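PDB 4JUR: putative cytoplasmic protein from Salmonella typhimurium, which probably acts as a type VI secretion amidase effector of the Tae4 family, hydrolysing amide bonds in the cell-wall peptidoglycan of rival bacteria. Local coordinates for residues His33-Val38 with Gln56-Ile61; Gly126-Lys131 with Cys154-Asp159; His133-Ala138 with Asn162-Pro167. All coordinates share one frame; numbering follows the deposited sequence.

Contact 1 of 3, residues His33-Val38 with Gln56-Ile61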
ATOM      1  N   HIS A  33      32.017  -1.765  -6.667  1.00 48.51           N
ATOM      2  CA  HIS A  33      31.808  -1.010  -5.428  1.00 47.19           C
ATOM      3  C   HIS A  33      30.319  -0.811  -5.150  1.00 48.52           C
ATOM      4  O   HIS A  33      29.472  -1.300  -5.895  1.00 46.41           O
ATOM      5  CB  HIS A  33      32.522   0.340  -5.502  1.00 48.19           C
ATOM      6  CG  HIS A  33      33.993   0.226  -5.767  1.00 53.86           C
ATOM      7  ND1 HIS A  33      34.886  -0.256  -4.826  1.00 50.29           N
ATOM      8  CD2 HIS A  33      34.725   0.517  -6.872  1.00 50.65           C
ATOM      9  CE1 HIS A  33      36.102  -0.257  -5.343  1.00 53.13           C
ATOM     10  NE2 HIS A  33      36.033   0.210  -6.581  1.00 54.24           N
ATOM     11  N   SER A  34      30.008  -0.082  -4.081  1.00 49.18           N
ATOM     12  CA  SER A  34      28.626   0.179  -3.692  1.00 44.94           C
ATOM     13  C   SER A  34      27.872   0.804  -4.853  1.00 46.30           C
ATOM     14  O   SER A  34      28.489   1.360  -5.770  1.00 47.03           O
ATOM     15  CB  SER A  34      28.570   1.121  -2.481  1.00 47.91           C
ATOM     16  OG  SER A  34      28.687   2.487  -2.871  1.00 48.25           O
ATOM     17  N   VAL A  35      26.544   0.717  -4.811  1.00 42.58           N
ATOM     18  CA  VAL A  35      25.723   1.218  -5.897  1.00 43.66           C
ATOM     19  C   VAL A  35      25.788   2.747  -5.954  1.00 42.54           C
ATOM     20  O   VAL A  35      25.793   3.335  -7.034  1.00 43.84           O
ATOM     21  CB  VAL A  35      24.280   0.641  -5.836  1.00 45.21           C
ATOM     22  CG1 VAL A  35      24.337  -0.795  -5.323  1.00 49.49           C
ATOM     23  CG2 VAL A  35      23.393   1.445  -4.931  1.00 45.78           C
ATOM     24  N   ALA A  36      25.885   3.385  -4.794  1.00 44.53           N
ATOM     25  CA  ALA A  36      26.144   4.833  -4.727  1.00 47.24           C
ATOM     26  C   ALA A  36      27.426   5.256  -5.496  1.00 49.14           C
ATOM     27  O   ALA A  36      27.424   6.238  -6.280  1.00 47.74           O
ATOM     28  CB  ALA A  36      26.217   5.270  -3.271  1.00 41.95           C
ATOM     29  N   ASP A  37      28.512   4.509  -5.270  1.00 46.02           N
ATOM     30  CA  ASP A  37      29.751   4.711  -6.014  1.00 46.81           C
ATOM     31  C   ASP A  37      29.580   4.498  -7.499  1.00 47.27           C
ATOM     32  O   ASP A  37      30.103   5.279  -8.300  1.00 47.84           O
ATOM     33  CB  ASP A  37      30.840   3.762  -5.532  1.00 51.26           C
ATOM     34  CG  ASP A  37      31.582   4.302  -4.349  1.00 57.24           C
ATOM     35  OD1 ASP A  37      30.906   4.900  -3.480  1.00 57.17           O
ATOM     36  OD2 ASP A  37      32.831   4.148  -4.299  1.00 60.63           O
ATOM     37  N   VAL A  38      28.891   3.415  -7.861  1.00 43.61           N
ATOM     38  CA  VAL A  38      28.638   3.099  -9.263  1.00 44.87           C
ATOM     39  C   VAL A  38      27.961   4.298  -9.931  1.00 45.58           C
ATOM     40  O   VAL A  38      28.318   4.684 -11.046  1.00 45.67           O
ATOM     41  CB  VAL A  38      27.746   1.845  -9.418  1.00 45.88           C
ATOM     42  CG1 VAL A  38      27.406   1.599 -10.882  1.00 44.55           C
ATOM     43  CG2 VAL A  38      28.418   0.634  -8.819  1.00 46.49           C
ATOM     44  N   GLN A  56      18.343   0.299  -7.285  1.00 39.47           N
ATOM     45  CA  GLN A  56      19.049  -0.146  -6.101  1.00 43.76           C
ATOM     46  C   GLN A  56      19.975  -1.307  -6.425  1.00 44.16           C
ATOM     47  O   GLN A  56      21.050  -1.425  -5.836  1.00 45.35           O
ATOM     48  CB  GLN A  56      18.064  -0.542  -5.015  1.00 44.45           C
ATOM     49  CG  GLN A  56      17.129   0.572  -4.633  1.00 45.22           C
ATOM     50  CD  GLN A  56      16.961   0.675  -3.143  1.00 48.55           C
ATOM     51  OE1 GLN A  56      17.009  -0.337  -2.429  1.00 51.54           O
ATOM     52  NE2 GLN A  56      16.780   1.902  -2.649  1.00 46.64           N
ATOM     53  N   ASN A  57      19.553  -2.164  -7.350  1.00 40.50           N
ATOM     54  CA  ASN A  57      20.380  -3.275  -7.795  1.00 40.38           C
ATOM     55  C   ASN A  57      21.319  -2.865  -8.936  1.00 41.28           C
ATOM     56  O   ASN A  57      20.882  -2.587 -10.049  1.00 42.89           O
ATOM     57  CB  ASN A  57      19.520  -4.475  -8.184  1.00 41.40           C
ATOM     58  CG  ASN A  57      20.349  -5.717  -8.476  1.00 42.31           C
ATOM     59  OD1 ASN A  57      21.555  -5.757  -8.200  1.00 42.06           O
ATOM     60  ND2 ASN A  57      19.709  -6.738  -9.034  1.00 37.11           N
ATOM     61  N   ALA A  58      22.612  -2.810  -8.646  1.00 43.22           N
ATOM     62  CA  ALA A  58      23.591  -2.285  -9.594  1.00 42.65           C
ATOM     63  C   ALA A  58      24.240  -3.373 -10.432  1.00 42.35           C
ATOM     64  O   ALA A  58      25.056  -3.069 -11.295  1.00 42.84           O
ATOM     65  CB  ALA A  58      24.665  -1.471  -8.875  1.00 42.17           C
ATOM     66  N   CYS A  59      23.876  -4.627 -10.179  1.00 40.29           N
ATOM     67  CA  CYS A  59      24.440  -5.753 -10.916  1.00 41.53           C
ATOM     68  C   CYS A  59      24.364  -5.614 -12.459  1.00 39.94           C
ATOM     69  O   CYS A  59      25.393  -5.738 -13.151  1.00 39.13           O
ATOM     70  CB  CYS A  59      23.843  -7.075 -10.404  1.00 40.82           C
ATOM     71  SG  CYS A  59      23.653  -8.364 -11.659  1.00 48.40           S
ATOM     72  N   PRO A  60      23.162  -5.321 -12.999  1.00 40.96           N
ATOM     73  CA  PRO A  60      23.127  -5.156 -14.453  1.00 42.41           C
ATOM     74  C   PRO A  60      23.802  -3.853 -14.903  1.00 40.19           C
ATOM     75  O   PRO A  60      24.279  -3.769 -16.024  1.00 43.26           O
ATOM     76  CB  PRO A  60      21.618  -5.166 -14.779  1.00 42.22           C
ATOM     77  CG  PRO A  60      20.948  -4.736 -13.519  1.00 40.42           C
ATOM     78  CD  PRO A  60      21.824  -5.172 -12.386  1.00 39.03           C
ATOM     79  N   ILE A  61      23.855  -2.849 -14.043  1.00 40.72           N
ATOM     80  CA  ILE A  61      24.606  -1.644 -14.375  1.00 41.68           C
ATOM     81  C   ILE A  61      26.101  -1.958 -14.567  1.00 43.84           C
ATOM     82  O   ILE A  61      26.728  -1.467 -15.500  1.00 42.53           O
ATOM     83  CB  ILE A  61      24.483  -0.568 -13.281  1.00 40.10           C
ATOM     84  CG1 ILE A  61      23.023  -0.367 -12.849  1.00 41.88           C
ATOM     85  CG2 ILE A  61      25.087   0.734 -13.775  1.00 43.43           C
ATOM     86  CD1 ILE A  61      22.163   0.378 -13.855  1.00 38.97           C
TER
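V35 and A58 bring the two segments closest, their CA atoms 5.5 Å apart, where the first turn of helix 35-42 meets the turn leading into helix 59-69. No hydrogen bond joins the segments; the touch is apolar. A58 CB sits 3.6 Å from V35 CG1, the methyl that lies anti to its own carbonyl carbon and is thereby swung over the alanine. The same methyl meets the backbone carbonyl of Q56, 3.4 Å from V35 CG1 to Q56 O, while V38 CG2 brushes A58 more loosely. One turn deeper, the branch methyls of V38 and I61 meet, CG1 to CG2 at 3.8 Å, and the rest of the isoleucine leads off elsewhere.

Each helix start has its own cap. S34 is the N-cap of its helix, its OG accepting from D37 N (3.1 Å, nearly straight). N57 OD1 accepts from C59 N in an Asx turn, the donor standing above the carbonyl plane. H33 O also receives a hydrogen bond from R62 of the second helix. Two helix N-termini with side-chain capping bonds pack here in the helical part of the fold; a cysteine at the head of a helix is consistent with the papain-like clan CA peptidases.

Contact 2 of 3, residues Gly126-Lys131 with Cys154-Asp159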
ATOM      1  N   GLY A 126      34.544 -16.717 -17.921  1.00 45.99           N
ATOM      2  CA  GLY A 126      33.789 -15.708 -18.645  1.00 47.61           C
ATOM      3  C   GLY A 126      32.565 -15.180 -17.911  1.00 46.91           C
ATOM      4  O   GLY A 126      32.565 -15.047 -16.696  1.00 45.99           O
ATOM      5  N   ILE A 127      31.517 -14.856 -18.655  1.00 45.74           N
ATOM      6  CA  ILE A 127      30.315 -14.313 -18.053  1.00 41.64           C
ATOM      7  C   ILE A 127      29.453 -15.457 -17.582  1.00 40.48           C
ATOM      8  O   ILE A 127      29.088 -16.316 -18.375  1.00 43.01           O
ATOM      9  CB  ILE A 127      29.539 -13.449 -19.048  1.00 41.64           C
ATOM     10  CG1 ILE A 127      30.380 -12.242 -19.444  1.00 42.54           C
ATOM     11  CG2 ILE A 127      28.236 -12.978 -18.436  1.00 40.55           C
ATOM     12  CD1 ILE A 127      30.071 -11.705 -20.809  1.00 46.95           C
ATOM     13  N   ILE A 128      29.142 -15.478 -16.288  1.00 38.35           N
ATOM     14  CA  ILE A 128      28.252 -16.496 -15.734  1.00 40.44           C
ATOM     15  C   ILE A 128      26.933 -15.848 -15.289  1.00 41.11           C
ATOM     16  O   ILE A 128      26.920 -14.685 -14.822  1.00 40.95           O
ATOM     17  CB  ILE A 128      28.936 -17.318 -14.589  1.00 43.22           C
ATOM     18  CG1 ILE A 128      28.049 -18.481 -14.125  1.00 42.26           C
ATOM     19  CG2 ILE A 128      29.331 -16.428 -13.415  1.00 41.00           C
ATOM     20  CD1 ILE A 128      28.623 -19.196 -12.914  1.00 41.12           C
ATOM     21  N   VAL A 129      25.834 -16.575 -15.520  1.00 40.08           N
ATOM     22  CA  VAL A 129      24.484 -16.195 -15.078  1.00 36.98           C
ATOM     23  C   VAL A 129      23.899 -17.279 -14.187  1.00 39.56           C
ATOM     24  O   VAL A 129      23.859 -18.462 -14.560  1.00 39.35           O
ATOM     25  CB  VAL A 129      23.487 -15.980 -16.245  1.00 38.02           C
ATOM     26  CG1 VAL A 129      22.089 -15.746 -15.694  1.00 36.97           C
ATOM     27  CG2 VAL A 129      23.895 -14.789 -17.117  1.00 38.04           C
ATOM     28  N   VAL A 130      23.452 -16.883 -12.999  1.00 38.10           N
ATOM     29  CA  VAL A 130      22.777 -17.810 -12.113  1.00 36.15           C
ATOM     30  C   VAL A 130      21.331 -17.368 -11.905  1.00 38.74           C
ATOM     31  O   VAL A 130      21.073 -16.296 -11.361  1.00 40.73           O
ATOM     32  CB  VAL A 130      23.498 -17.880 -10.771  1.00 38.65           C
ATOM     33  CG1 VAL A 130      23.051 -19.100 -10.012  1.00 38.61           C
ATOM     34  CG2 VAL A 130      24.999 -17.945 -11.009  1.00 39.48           C
ATOM     35  N   LYS A 131      20.385 -18.184 -12.349  1.00 37.95           N
ATOM     36  CA  LYS A 131      18.961 -17.888 -12.178  1.00 39.76           C
ATOM     37  C   LYS A 131      18.422 -18.753 -11.065  1.00 39.06           C
ATOM     38  O   LYS A 131      18.941 -19.837 -10.838  1.00 37.25           O
ATOM     39  CB  LYS A 131      18.178 -18.231 -13.445  1.00 43.65           C
ATOM     40  CG  LYS A 131      18.298 -17.246 -14.578  1.00 49.44           C
ATOM     41  CD  LYS A 131      17.261 -17.551 -15.655  1.00 53.17           C
ATOM     42  CE  LYS A 131      17.883 -18.140 -16.930  1.00 60.46           C
ATOM     43  NZ  LYS A 131      18.369 -19.551 -16.741  1.00 58.65           N
ATOM     44  N   CYS A 154      29.330 -15.426  -6.512  1.00 47.63           N
ATOM     45  CA  CYS A 154      28.798 -16.269  -7.565  1.00 44.56           C
ATOM     46  C   CYS A 154      27.340 -16.590  -7.340  1.00 45.05           C
ATOM     47  O   CYS A 154      26.583 -16.740  -8.294  1.00 45.68           O
ATOM     48  CB  CYS A 154      29.601 -17.564  -7.666  1.00 48.12           C
ATOM     49  SG  CYS A 154      31.319 -17.285  -8.117  1.00 54.91           S
ATOM     50  N   HIS A 155      26.952 -16.696  -6.074  1.00 45.26           N
ATOM     51  CA  HIS A 155      25.628 -17.183  -5.695  1.00 44.10           C
ATOM     52  C   HIS A 155      25.285 -18.534  -6.290  1.00 44.26           C
ATOM     53  O   HIS A 155      24.144 -18.775  -6.658  1.00 46.30           O
ATOM     54  CB  HIS A 155      24.547 -16.162  -6.018  1.00 40.14           C
ATOM     55  CG  HIS A 155      24.675 -14.914  -5.215  1.00 44.39           C
ATOM     56  ND1 HIS A 155      24.335 -14.853  -3.882  1.00 43.09           N
ATOM     57  CD2 HIS A 155      25.146 -13.687  -5.542  1.00 43.68           C
ATOM     58  CE1 HIS A 155      24.568 -13.635  -3.428  1.00 45.25           C
ATOM     59  NE2 HIS A 155      25.065 -12.912  -4.414  1.00 47.07           N
ATOM     60  N   LEU A 156      26.287 -19.401  -6.393  1.00 42.52           N
ATOM     61  CA  LEU A 156      26.079 -20.788  -6.756  1.00 42.88           C
ATOM     62  C   LEU A 156      25.610 -21.537  -5.513  1.00 41.27           C
ATOM     63  O   LEU A 156      25.326 -20.930  -4.494  1.00 43.80           O
ATOM     64  CB  LEU A 156      27.375 -21.384  -7.322  1.00 45.45           C
ATOM     65  CG  LEU A 156      27.849 -20.733  -8.633  1.00 44.97           C
ATOM     66  CD1 LEU A 156      29.298 -21.059  -8.926  1.00 48.35           C
ATOM     67  CD2 LEU A 156      26.987 -21.148  -9.811  1.00 41.25           C
ATOM     68  N   LEU A 157      25.504 -22.853  -5.589  1.00 45.13           N
ATOM     69  CA  LEU A 157      24.995 -23.616  -4.451  1.00 47.29           C
ATOM     70  C   LEU A 157      25.854 -23.396  -3.213  1.00 48.29           C
ATOM     71  O   LEU A 157      27.085 -23.516  -3.280  1.00 47.25           O
ATOM     72  CB  LEU A 157      24.933 -25.107  -4.783  1.00 46.78           C
ATOM     73  CG  LEU A 157      23.662 -25.646  -5.439  1.00 45.44           C
ATOM     74  CD1 LEU A 157      23.873 -27.099  -5.790  1.00 47.09           C
ATOM     75  CD2 LEU A 157      22.482 -25.517  -4.511  1.00 45.83           C
ATOM     76  N   ASN A 158      25.191 -23.050  -2.106  1.00 49.87           N
ATOM     77  CA  ASN A 158      25.824 -22.860  -0.786  1.00 52.48           C
ATOM     78  C   ASN A 158      26.588 -21.554  -0.565  1.00 53.10           C
ATOM     79  O   ASN A 158      27.276 -21.419   0.444  1.00 59.03           O
ATOM     80  CB  ASN A 158      26.754 -24.033  -0.405  1.00 54.55           C
ATOM     81  CG  ASN A 158      26.002 -25.248   0.145  1.00 62.45           C
ATOM     82  OD1 ASN A 158      24.755 -25.315   0.107  1.00 55.61           O
ATOM     83  ND2 ASN A 158      26.771 -26.234   0.657  1.00 62.83           N
ATOM     84  N   ASP A 159      26.504 -20.613  -1.499  1.00 51.68           N
ATOM     85  CA  ASP A 159      27.159 -19.325  -1.311  1.00 50.44           C
ATOM     86  C   ASP A 159      26.610 -18.736  -0.019  1.00 54.34           C
ATOM     87  O   ASP A 159      25.389 -18.695   0.184  1.00 56.03           O
ATOM     88  CB  ASP A 159      26.858 -18.391  -2.485  1.00 51.97           C
ATOM     89  CG  ASP A 159      27.758 -17.145  -2.514  1.00 53.56           C
ATOM     90  OD1 ASP A 159      27.722 -16.332  -1.552  1.00 54.39           O
ATOM     91  OD2 ASP A 159      28.479 -16.965  -3.528  1.00 50.51           O
TER
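V130 and L156 lie at the heart of a buried, apolar strand-to-loop contact: strand 126-133, an inner strand of the four-stranded antiparallel sheet, is covered on one face by the loop that follows strand 140-145. Two side chains from the same strand face, I128 and V130, do the work. L156 rests its CD2 against both, 4.0 Å from I128 CD1 and equally far from V130 CG2. It meets the isoleucine tip to tip and runs at about a right angle to the valine. I128 can reach that far because its chain is fully extended (chi1 and chi2 both -174°). V130 also lodges under the loop backbone, with CG2 3.4 Å from C154 O and CG1 3.5 Å from H155 O.

The loop braces itself from within. A type II turn from L156 to D159 is closed by D159 N to L156 O, and D159 OD2 receives H155 N at 3.0 Å from above the carboxylate plane. The disulfide between C154 and C150 ties its start, while the ring of H155 bonds through ND1 to N162 and meets W135 and H141 edge to face.

No hydrogen bond crosses between the two segments. Cohesion here therefore rests on the fit of methyl groups against a leucine tip and two carbonyl oxygens, whereas the loop's shape is set by polar bonds and a covalent link of its own.

Contact 3 of 3, residues His133-Ala138 with Asn162-Pro167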
ATOM      1  N   HIS A 133      15.225 -18.786  -7.428  1.00 44.89           N
ATOM      2  CA  HIS A 133      14.113 -18.133  -6.712  1.00 47.59           C
ATOM      3  C   HIS A 133      14.524 -17.712  -5.305  1.00 43.98           C
ATOM      4  O   HIS A 133      15.468 -18.264  -4.760  1.00 44.52           O
ATOM      5  CB  HIS A 133      12.903 -19.069  -6.630  1.00 45.06           C
ATOM      6  CG  HIS A 133      13.157 -20.297  -5.804  1.00 52.17           C
ATOM      7  ND1 HIS A 133      12.926 -20.344  -4.443  1.00 51.93           N
ATOM      8  CD2 HIS A 133      13.658 -21.513  -6.142  1.00 51.91           C
ATOM      9  CE1 HIS A 133      13.254 -21.540  -3.982  1.00 54.35           C
ATOM     10  NE2 HIS A 133      13.696 -22.270  -4.993  1.00 56.47           N
ATOM     11  N   GLY A 134      13.804 -16.757  -4.719  1.00 39.78           N
ATOM     12  CA  GLY A 134      14.074 -16.310  -3.357  1.00 39.64           C
ATOM     13  C   GLY A 134      14.338 -14.809  -3.257  1.00 42.17           C
ATOM     14  O   GLY A 134      14.156 -14.205  -2.209  1.00 41.45           O
ATOM     15  N   TRP A 135      14.789 -14.210  -4.358  1.00 41.55           N
ATOM     16  CA  TRP A 135      14.971 -12.765  -4.436  1.00 41.20           C
ATOM     17  C   TRP A 135      13.751 -12.164  -5.110  1.00 41.58           C
ATOM     18  O   TRP A 135      13.469 -12.477  -6.267  1.00 42.70           O
ATOM     19  CB  TRP A 135      16.201 -12.425  -5.266  1.00 39.20           C
ATOM     20  CG  TRP A 135      17.506 -12.612  -4.564  1.00 41.26           C
ATOM     21  CD1 TRP A 135      17.727 -12.576  -3.228  1.00 40.86           C
ATOM     22  CD2 TRP A 135      18.776 -12.856  -5.176  1.00 40.79           C
ATOM     23  NE1 TRP A 135      19.053 -12.780  -2.962  1.00 41.71           N
ATOM     24  CE2 TRP A 135      19.720 -12.958  -4.144  1.00 43.08           C
ATOM     25  CE3 TRP A 135      19.204 -12.995  -6.498  1.00 39.73           C
ATOM     26  CZ2 TRP A 135      21.072 -13.203  -4.389  1.00 41.82           C
ATOM     27  CZ3 TRP A 135      20.549 -13.234  -6.739  1.00 41.06           C
ATOM     28  CH2 TRP A 135      21.462 -13.335  -5.693  1.00 40.08           C
ATOM     29  N   SER A 136      13.027 -11.305  -4.401  1.00 40.03           N
ATOM     30  CA  SER A 136      11.805 -10.735  -4.948  1.00 38.67           C
ATOM     31  C   SER A 136      12.080  -9.621  -5.965  1.00 39.65           C
ATOM     32  O   SER A 136      11.182  -9.223  -6.711  1.00 36.66           O
ATOM     33  CB  SER A 136      10.913 -10.240  -3.817  1.00 39.36           C
ATOM     34  OG  SER A 136      11.653  -9.382  -2.977  1.00 44.79           O
ATOM     35  N   ASN A 137      13.324  -9.146  -6.019  1.00 36.99           N
ATOM     36  CA  ASN A 137      13.692  -8.098  -6.977  1.00 37.49           C
ATOM     37  C   ASN A 137      14.575  -8.580  -8.131  1.00 38.56           C
ATOM     38  O   ASN A 137      14.959  -7.789  -8.997  1.00 38.42           O
ATOM     39  CB  ASN A 137      14.394  -6.923  -6.271  1.00 39.75           C
ATOM     40  CG  ASN A 137      15.766  -7.309  -5.701  1.00 41.10           C
ATOM     41  OD1 ASN A 137      15.903  -8.316  -4.998  1.00 40.64           O
ATOM     42  ND2 ASN A 137      16.784  -6.511  -6.014  1.00 37.84           N
ATOM     43  N   ALA A 138      14.915  -9.864  -8.146  1.00 36.50           N
ATOM     44  CA  ALA A 138      15.884 -10.333  -9.127  1.00 36.51           C
ATOM     45  C   ALA A 138      15.728 -11.803  -9.419  1.00 34.92           C
ATOM     46  O   ALA A 138      15.763 -12.625  -8.505  1.00 37.51           O
ATOM     47  CB  ALA A 138      17.315 -10.035  -8.655  1.00 37.85           C
ATOM     48  N   ASN A 162      23.877 -16.018  -0.178  1.00 47.96           N
ATOM     49  CA  ASN A 162      22.646 -16.286  -0.916  1.00 46.58           C
ATOM     50  C   ASN A 162      21.428 -15.733  -0.202  1.00 47.32           C
ATOM     51  O   ASN A 162      20.563 -15.086  -0.804  1.00 44.48           O
ATOM     52  CB  ASN A 162      22.481 -17.776  -1.203  1.00 45.61           C
ATOM     53  CG  ASN A 162      23.319 -18.229  -2.389  1.00 47.65           C
ATOM     54  OD1 ASN A 162      23.855 -17.404  -3.118  1.00 45.83           O
ATOM     55  ND2 ASN A 162      23.425 -19.541  -2.590  1.00 46.76           N
ATOM     56  N   GLY A 163      21.371 -15.951   1.102  1.00 48.15           N
ATOM     57  CA  GLY A 163      20.197 -15.534   1.830  1.00 45.65           C
ATOM     58  C   GLY A 163      19.117 -16.513   1.462  1.00 42.46           C
ATOM     59  O   GLY A 163      19.340 -17.712   1.544  1.00 44.21           O
ATOM     60  N   PRO A 164      17.949 -16.005   1.055  1.00 43.04           N
ATOM     61  CA  PRO A 164      16.835 -16.822   0.562  1.00 39.23           C
ATOM     62  C   PRO A 164      16.982 -17.273  -0.906  1.00 41.78           C
ATOM     63  O   PRO A 164      16.127 -18.033  -1.388  1.00 42.46           O
ATOM     64  CB  PRO A 164      15.639 -15.878   0.705  1.00 42.24           C
ATOM     65  CG  PRO A 164      16.227 -14.509   0.538  1.00 42.39           C
ATOM     66  CD  PRO A 164      17.587 -14.579   1.170  1.00 41.94           C
ATOM     67  N   PHE A 165      18.034 -16.829  -1.596  1.00 39.86           N
ATOM     68  CA  PHE A 165      18.262 -17.218  -2.996  1.00 43.05           C
ATOM     69  C   PHE A 165      18.726 -18.664  -3.189  1.00 43.81           C
ATOM     70  O   PHE A 165      19.841 -19.029  -2.801  1.00 43.74           O
ATOM     71  CB  PHE A 165      19.274 -16.287  -3.666  1.00 40.70           C
ATOM     72  CG  PHE A 165      19.519 -16.587  -5.134  1.00 41.48           C
ATOM     73  CD1 PHE A 165      18.552 -16.298  -6.093  1.00 39.55           C
ATOM     74  CD2 PHE A 165      20.736 -17.113  -5.560  1.00 40.51           C
ATOM     75  CE1 PHE A 165      18.785 -16.544  -7.436  1.00 38.71           C
ATOM     76  CE2 PHE A 165      20.981 -17.347  -6.903  1.00 35.82           C
ATOM     77  CZ  PHE A 165      20.008 -17.062  -7.839  1.00 39.47           C
ATOM     78  N   VAL A 166      17.858 -19.467  -3.795  1.00 39.67           N
ATOM     79  CA  VAL A 166      18.181 -20.822  -4.245  1.00 43.65           C
ATOM     80  C   VAL A 166      18.433 -20.828  -5.767  1.00 42.80           C
ATOM     81  O   VAL A 166      17.497 -20.616  -6.566  1.00 45.34           O
ATOM     82  CB  VAL A 166      17.018 -21.794  -3.917  1.00 46.55           C
ATOM     83  CG1 VAL A 166      17.303 -23.207  -4.428  1.00 45.12           C
ATOM     84  CG2 VAL A 166      16.767 -21.792  -2.444  1.00 42.59           C
ATOM     85  N   PRO A 167      19.696 -21.053  -6.168  1.00 41.94           N
ATOM     86  CA  PRO A 167      20.103 -21.053  -7.579  1.00 41.79           C
ATOM     87  C   PRO A 167      19.664 -22.335  -8.270  1.00 39.01           C
ATOM     88  O   PRO A 167      19.953 -23.407  -7.768  1.00 43.15           O
ATOM     89  CB  PRO A 167      21.631 -20.987  -7.497  1.00 39.93           C
ATOM     90  CG  PRO A 167      21.968 -21.599  -6.202  1.00 41.00           C
ATOM     91  CD  PRO A 167      20.827 -21.341  -5.265  1.00 41.76           C
TER
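H133 and V166 form an antiparallel hydrogen-bonded pair where strands 126-133 and 166-174 meet at one end of the sheet. The stronger bond runs from V166 N to H133 O, 2.8 Å; its companion, H133 N to V166 O, spans 3.0 Å and is the less straight of the two, at 141°. Weaker C-H contacts extend the seam beyond the pair: F165 CA approaches H133 O, and G134 CA lies 3.3 Å from P164 O, an approach eased by the lack of a side chain on the glycine.

On the face of the sheet that H133 and V166 share, the two side chains lie alongside each other. The histidine ring lays one face over the valine, V166 CB being 3.9 Å from the ring centroid; chi1 of 65° tucks the ring between the backbone N and the carbonyl carbon of H133.

Further out, the rings of W135 and F165 stack face to face. The centroid of the indole six-membered ring is 3.9 Å from that of the phenyl ring, with planes inclined by only 12°, and F165 CB continues the cover over the five-membered ring, 3.6 Å from its centroid. A type II' turn from N162 to F165, closed by F165 N to N162 O, presents the phenylalanine.

The loop 133-138, which carries W135, faces outward: S136 and N137 hydrogen-bond to G71 and T73 of a partner protein chain, probably the cognate immunity protein, and W135 packs on its G72. A single hydrogen-bonded pair thus joins the strand ends while aromatic stacking probably steadies a loop that also serves as a binding surface.

How the contacts relate
From the N terminus, contact 1 closes first, its largely helical loop folding the start of helix 35-42 against that of helix 59-69 before the other two begin. Contacts 2 and 3 come later and cross: 126-131 and 133-138 precede 154-159 and 162-167 in turn, so both loops contain strand 140-145. Both reach the same sheet through its neighbouring strands 126-133 and 166-174, with centres about 12 Å apart. L156 O, bonded to N162 ND2, and V130, packed on P167, join them directly. Contact 1 meets contact 3 through N57 on N137 and A138, linking the helical part to the loop between strands 126-133 and 140-145, but does not touch contact 2.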